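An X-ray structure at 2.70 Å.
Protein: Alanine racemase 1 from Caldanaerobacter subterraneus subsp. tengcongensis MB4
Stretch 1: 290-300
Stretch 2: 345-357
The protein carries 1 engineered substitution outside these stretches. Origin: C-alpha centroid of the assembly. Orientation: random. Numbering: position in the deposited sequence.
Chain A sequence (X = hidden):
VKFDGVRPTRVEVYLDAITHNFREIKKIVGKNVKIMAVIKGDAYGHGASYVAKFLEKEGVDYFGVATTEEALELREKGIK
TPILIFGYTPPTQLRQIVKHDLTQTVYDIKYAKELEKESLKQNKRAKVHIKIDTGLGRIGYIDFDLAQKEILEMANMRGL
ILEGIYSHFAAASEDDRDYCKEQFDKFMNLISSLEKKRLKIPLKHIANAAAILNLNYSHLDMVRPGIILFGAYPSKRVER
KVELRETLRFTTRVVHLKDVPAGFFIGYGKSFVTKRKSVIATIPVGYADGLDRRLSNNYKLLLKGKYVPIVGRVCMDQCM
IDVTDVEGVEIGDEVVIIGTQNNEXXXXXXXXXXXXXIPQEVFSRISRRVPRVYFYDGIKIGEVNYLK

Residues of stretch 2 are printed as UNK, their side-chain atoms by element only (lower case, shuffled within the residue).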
# COMPACT_ATOMS: atom_id res chain seq x y z
N GLY A 290 -4.18 1.19 -4.61
CA GLY A 290 -4.13 -0.27 -4.67
C GLY A 290 -4.75 -0.89 -5.91
O GLY A 290 -4.96 -2.11 -5.95
N LEU A 291 -5.05 -0.08 -6.92
CA LEU A 291 -5.55 -0.60 -8.19
C LEU A 291 -4.39 -0.77 -9.15
O LEU A 291 -3.88 0.20 -9.69
CB LEU A 291 -6.60 0.35 -8.78
CG LEU A 291 -7.33 -0.20 -10.00
CD1 LEU A 291 -8.08 -1.47 -9.63
CD2 LEU A 291 -8.28 0.83 -10.59
N ASP A 292 -3.97 -2.01 -9.36
CA ASP A 292 -2.74 -2.29 -10.10
C ASP A 292 -2.79 -1.72 -11.51
O ASP A 292 -3.75 -1.92 -12.25
CB ASP A 292 -2.45 -3.79 -10.15
CG ASP A 292 -1.04 -4.10 -10.61
OD1 ASP A 292 -0.61 -3.56 -11.64
OD2 ASP A 292 -0.36 -4.88 -9.92
N ARG A 293 -1.72 -1.03 -11.88
CA ARG A 293 -1.61 -0.38 -13.18
C ARG A 293 -1.66 -1.36 -14.36
O ARG A 293 -2.00 -0.98 -15.48
CB ARG A 293 -0.33 0.46 -13.23
CG ARG A 293 -0.21 1.36 -14.44
CD ARG A 293 0.85 2.42 -14.22
NE ARG A 293 1.36 2.95 -15.48
CZ ARG A 293 2.27 2.36 -16.25
NH1 ARG A 293 2.81 1.20 -15.89
NH2 ARG A 293 2.64 2.93 -17.38
N ARG A 294 -1.32 -2.63 -14.11
CA ARG A 294 -1.39 -3.66 -15.15
C ARG A 294 -2.82 -3.97 -15.61
O ARG A 294 -3.01 -4.57 -16.66
CB ARG A 294 -0.66 -4.95 -14.72
CG ARG A 294 0.85 -4.87 -14.91
CD ARG A 294 1.58 -6.12 -14.44
NE ARG A 294 1.41 -6.33 -13.00
CZ ARG A 294 1.10 -7.49 -12.41
NH1 ARG A 294 0.94 -8.61 -13.11
NH2 ARG A 294 0.96 -7.52 -11.09
N LEU A 295 -3.82 -3.53 -14.84
CA LEU A 295 -5.22 -3.63 -15.25
C LEU A 295 -5.60 -2.62 -16.33
O LEU A 295 -6.73 -2.64 -16.82
CB LEU A 295 -6.15 -3.47 -14.04
CG LEU A 295 -5.95 -4.44 -12.87
CD1 LEU A 295 -6.99 -4.15 -11.80
CD2 LEU A 295 -6.04 -5.88 -13.32
N SER A 296 -4.68 -1.73 -16.69
CA SER A 296 -4.85 -0.85 -17.85
C SER A 296 -5.34 -1.63 -19.06
O SER A 296 -4.65 -2.54 -19.54
CB SER A 296 -3.51 -0.19 -18.20
OG SER A 296 -2.99 0.56 -17.11
N ASN A 297 -6.54 -1.31 -19.54
CA ASN A 297 -7.14 -1.97 -20.71
C ASN A 297 -7.31 -3.50 -20.60
O ASN A 297 -7.27 -4.19 -21.62
CB ASN A 297 -6.36 -1.64 -21.99
CG ASN A 297 -6.55 -0.21 -22.44
OD1 ASN A 297 -7.65 0.20 -22.79
ND2 ASN A 297 -5.46 0.55 -22.47
N ASN A 298 -7.47 -4.03 -19.39
CA ASN A 298 -7.83 -5.44 -19.22
C ASN A 298 -8.36 -5.75 -17.83
O ASN A 298 -7.83 -6.59 -17.10
CB ASN A 298 -6.68 -6.40 -19.59
CG ASN A 298 -5.45 -6.22 -18.71
OD1 ASN A 298 -5.17 -5.12 -18.26
ND2 ASN A 298 -4.72 -7.31 -18.48
N TYR A 299 -9.42 -5.04 -17.47
CA TYR A 299 -10.29 -5.46 -16.38
C TYR A 299 -11.63 -4.77 -16.55
O TYR A 299 -11.73 -3.74 -17.22
CB TYR A 299 -9.68 -5.14 -15.01
CG TYR A 299 -10.23 -6.02 -13.90
CD1 TYR A 299 -9.96 -7.40 -13.87
CD2 TYR A 299 -11.01 -5.49 -12.87
CE1 TYR A 299 -10.46 -8.21 -12.86
CE2 TYR A 299 -11.51 -6.30 -11.86
CZ TYR A 299 -11.23 -7.65 -11.86
OH TYR A 299 -11.73 -8.45 -10.85
N LYS A 300 -12.66 -5.36 -15.96
CA LYS A 300 -14.00 -4.78 -16.00
C LYS A 300 -14.53 -4.66 -14.58
O LYS A 300 -14.49 -5.62 -13.81
CB LYS A 300 -14.92 -5.63 -16.86
CG LYS A 300 -14.43 -5.80 -18.28
CD LYS A 300 -15.33 -6.71 -19.09
CE LYS A 300 -14.83 -6.85 -20.52
NZ LYS A 300 -15.81 -7.54 -21.39
N UNK A 345 -20.44 -10.41 -9.39
CA UNK A 345 -19.30 -10.30 -8.49
C UNK A 345 -17.98 -10.24 -9.25
O UNK A 345 -17.71 -11.08 -10.11
o UNK A 345 -20.49 -11.52 -6.76
c UNK A 345 -19.28 -11.50 -7.51
c UNK A 345 -18.09 -11.41 -6.55
N UNK A 346 -17.18 -9.23 -8.92
CA UNK A 346 -15.76 -9.22 -9.30
C UNK A 346 -14.96 -9.56 -8.05
O UNK A 346 -14.49 -8.68 -7.33
c UNK A 346 -15.29 -7.88 -9.91
c UNK A 346 -15.65 -7.82 -11.38
c UNK A 346 -15.87 -6.67 -9.17
N UNK A 347 -14.83 -10.86 -7.79
CA UNK A 347 -14.24 -11.35 -6.55
C UNK A 347 -12.77 -10.97 -6.44
O UNK A 347 -12.11 -10.68 -7.43
o UNK A 347 -13.40 -13.54 -7.22
c UNK A 347 -14.38 -12.87 -6.44
N UNK A 348 -12.29 -10.96 -5.20
CA UNK A 348 -10.87 -10.76 -4.93
C UNK A 348 -10.00 -11.82 -5.60
O UNK A 348 -8.87 -11.53 -6.01
c UNK A 348 -10.86 -12.07 -2.76
c UNK A 348 -10.59 -10.72 -3.41
c UNK A 348 -9.16 -10.25 -3.14
N UNK A 349 -10.51 -13.04 -5.72
CA UNK A 349 -9.77 -14.12 -6.39
C UNK A 349 -9.64 -13.88 -7.90
O UNK A 349 -8.58 -14.12 -8.47
o UNK A 349 -9.40 -19.02 -6.34
c UNK A 349 -10.43 -15.48 -6.13
o UNK A 349 -11.23 -18.05 -5.61
c UNK A 349 -9.53 -16.65 -6.51
c UNK A 349 -10.10 -18.01 -6.12
N UNK A 350 -10.71 -13.40 -8.52
CA UNK A 350 -10.68 -13.04 -9.95
C UNK A 350 -9.61 -11.98 -10.22
O UNK A 350 -8.88 -12.08 -11.22
c UNK A 350 -12.04 -12.51 -10.41
o UNK A 350 -13.04 -13.50 -10.28
N UNK A 351 -9.51 -10.99 -9.35
CA UNK A 351 -8.50 -9.94 -9.47
C UNK A 351 -7.09 -10.51 -9.31
O UNK A 351 -6.19 -10.18 -10.08
c UNK A 351 -9.31 -5.62 -9.34
c UNK A 351 -8.75 -8.83 -8.46
s UNK A 351 -8.32 -6.12 -7.93
c UNK A 351 -7.71 -7.71 -8.50
N UNK A 352 -6.91 -11.36 -8.30
CA UNK A 352 -5.62 -12.01 -8.04
C UNK A 352 -5.14 -12.85 -9.23
O UNK A 352 -3.96 -12.86 -9.56
c UNK A 352 -5.72 -12.88 -6.80
N UNK A 353 -6.08 -13.54 -9.88
CA UNK A 353 -5.76 -14.35 -11.06
C UNK A 353 -5.28 -13.47 -12.21
O UNK A 353 -4.23 -13.73 -12.79
o UNK A 353 -8.54 -16.71 -10.62
c UNK A 353 -7.43 -16.17 -10.47
o UNK A 353 -6.67 -16.44 -9.51
c UNK A 353 -6.98 -15.16 -11.51
N UNK A 354 -6.04 -12.42 -12.51
CA UNK A 354 -5.75 -11.53 -13.63
C UNK A 354 -4.33 -10.94 -13.59
O UNK A 354 -3.69 -10.82 -14.62
c UNK A 354 -8.45 -10.28 -16.44
n UNK A 354 -8.77 -10.61 -17.86
c UNK A 354 -6.79 -10.40 -13.71
c UNK A 354 -6.95 -10.08 -16.23
c UNK A 354 -6.63 -9.44 -14.88
N UNK A 355 -3.85 -10.59 -12.39
CA UNK A 355 -2.48 -10.07 -12.25
C UNK A 355 -1.49 -11.11 -11.70
O UNK A 355 -0.43 -10.75 -11.18
c UNK A 355 -2.42 -8.76 -11.42
c UNK A 355 -3.20 -8.89 -10.10
c UNK A 355 -2.79 -7.88 -9.05
c UNK A 355 -2.97 -7.61 -12.23
N UNK A 356 -1.82 -12.39 -11.85
CA UNK A 356 -0.91 -13.50 -11.54
C UNK A 356 -0.39 -13.44 -10.10
O UNK A 356 0.83 -13.40 -9.87
o UNK A 356 1.89 -14.07 -15.05
o UNK A 356 1.37 -11.94 -15.27
c UNK A 356 0.27 -13.51 -12.52
c UNK A 356 -0.09 -13.33 -13.99
c UNK A 356 1.14 -13.10 -14.84
N UNK A 357 -1.31 -13.42 -9.15
CA UNK A 357 -0.95 -13.44 -7.74
C UNK A 357 -2.05 -14.14 -6.94
O UNK A 357 -2.87 -14.87 -7.51
o UNK A 357 -0.17 -12.08 -5.87
c UNK A 357 -1.95 -11.16 -7.21
c UNK A 357 -0.68 -12.01 -7.20

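Position 345 has three side-chain atoms, a first carbon carrying one oxygen and one carbon; that fork is threonine, and the side chain of Thr345 is out of reach of stretch 1. Position 346 also forks at its first carbon, but into two carbons, with no oxygen. Its CA-to-CB bond points toward stretch 1, where its CB lies 3.7 Å from Tyr299 OH and one of its two outer carbons 3.5 Å from Lys300 O; the residue is valine, Val346.

Position 347 has one carbon then one oxygen, hence serine. Ser347 occupies the N-cap: its OG accepts from the backbone N of position 350 at 3.0 Å with an angle of 164°, satisfying an amide that has no earlier helical carbonyl to bond. Position 348, again a carbon carrying two carbons, is valine, and Val348 points away. Position 349 has three carbons, the third carrying two oxygens. This chain is glutamate, and Glu349 also points away.

Position 350 repeats the carbon-oxygen pattern, and its CB lies 4.1 Å from Tyr299 OH; it is serine, Ser350. Position 351 is decided by its sulfur, set between two carbons and a terminal carbon in an unbranched chain. The terminal carbon of position 351, beyond the sulfur, sits 3.4 Å from Tyr299 CE2, 3.7 Å from Leu295 CD1 and 4.3 Å from Leu291 CD1; the chain is methionine, Met351. Position 352 has a single carbon, so Ala352, which is out of reach. Position 353 has two carbons, the second with two oxygens, giving aspartate; Asp353 makes no contact.

Position 354 shows four carbons in a row ending in nitrogen. Its second carbon lies 3.9 Å from Leu295 CD2 and 4.0 Å from Tyr299 CD1, while its third is 3.7 Å from Asn298 O; this is the signature of lysine, Lys354. Position 355 has four carbons forked at the first, one arm two carbons long. The one-carbon arm packs 3.7 Å from Leu295 CD2 and lies over one face of the Arg294 guanidinium; the residue is isoleucine, Ile355. Position 356 has three carbons and two terminal oxygens, one of which forms a long salt bridge with Arg294 NH1 at 4.0 Å, so Glu356. Position 357, one carbon bearing an oxygen and a carbon, is Thr357, without contact.

The contact joins an apolar cluster to a polar anchor. Met351 brings its end among Leu291, Leu295 and Tyr299, with Ile355 extending the packing. Arg294 NH1 donates to Ile355 O at 3.2 Å and 155°, just where the helix has ended. Asp292 steadies that arginine: its OD1 accepts from Arg294 N at 2.7 Å, and its OD2 forms a salt bridge with Arg294 NH2 at 3.2 Å, a weak hydrogen bond. Together the stretches bury 596 Å².

Stretch 2 345-357: TVSVESMADKIET
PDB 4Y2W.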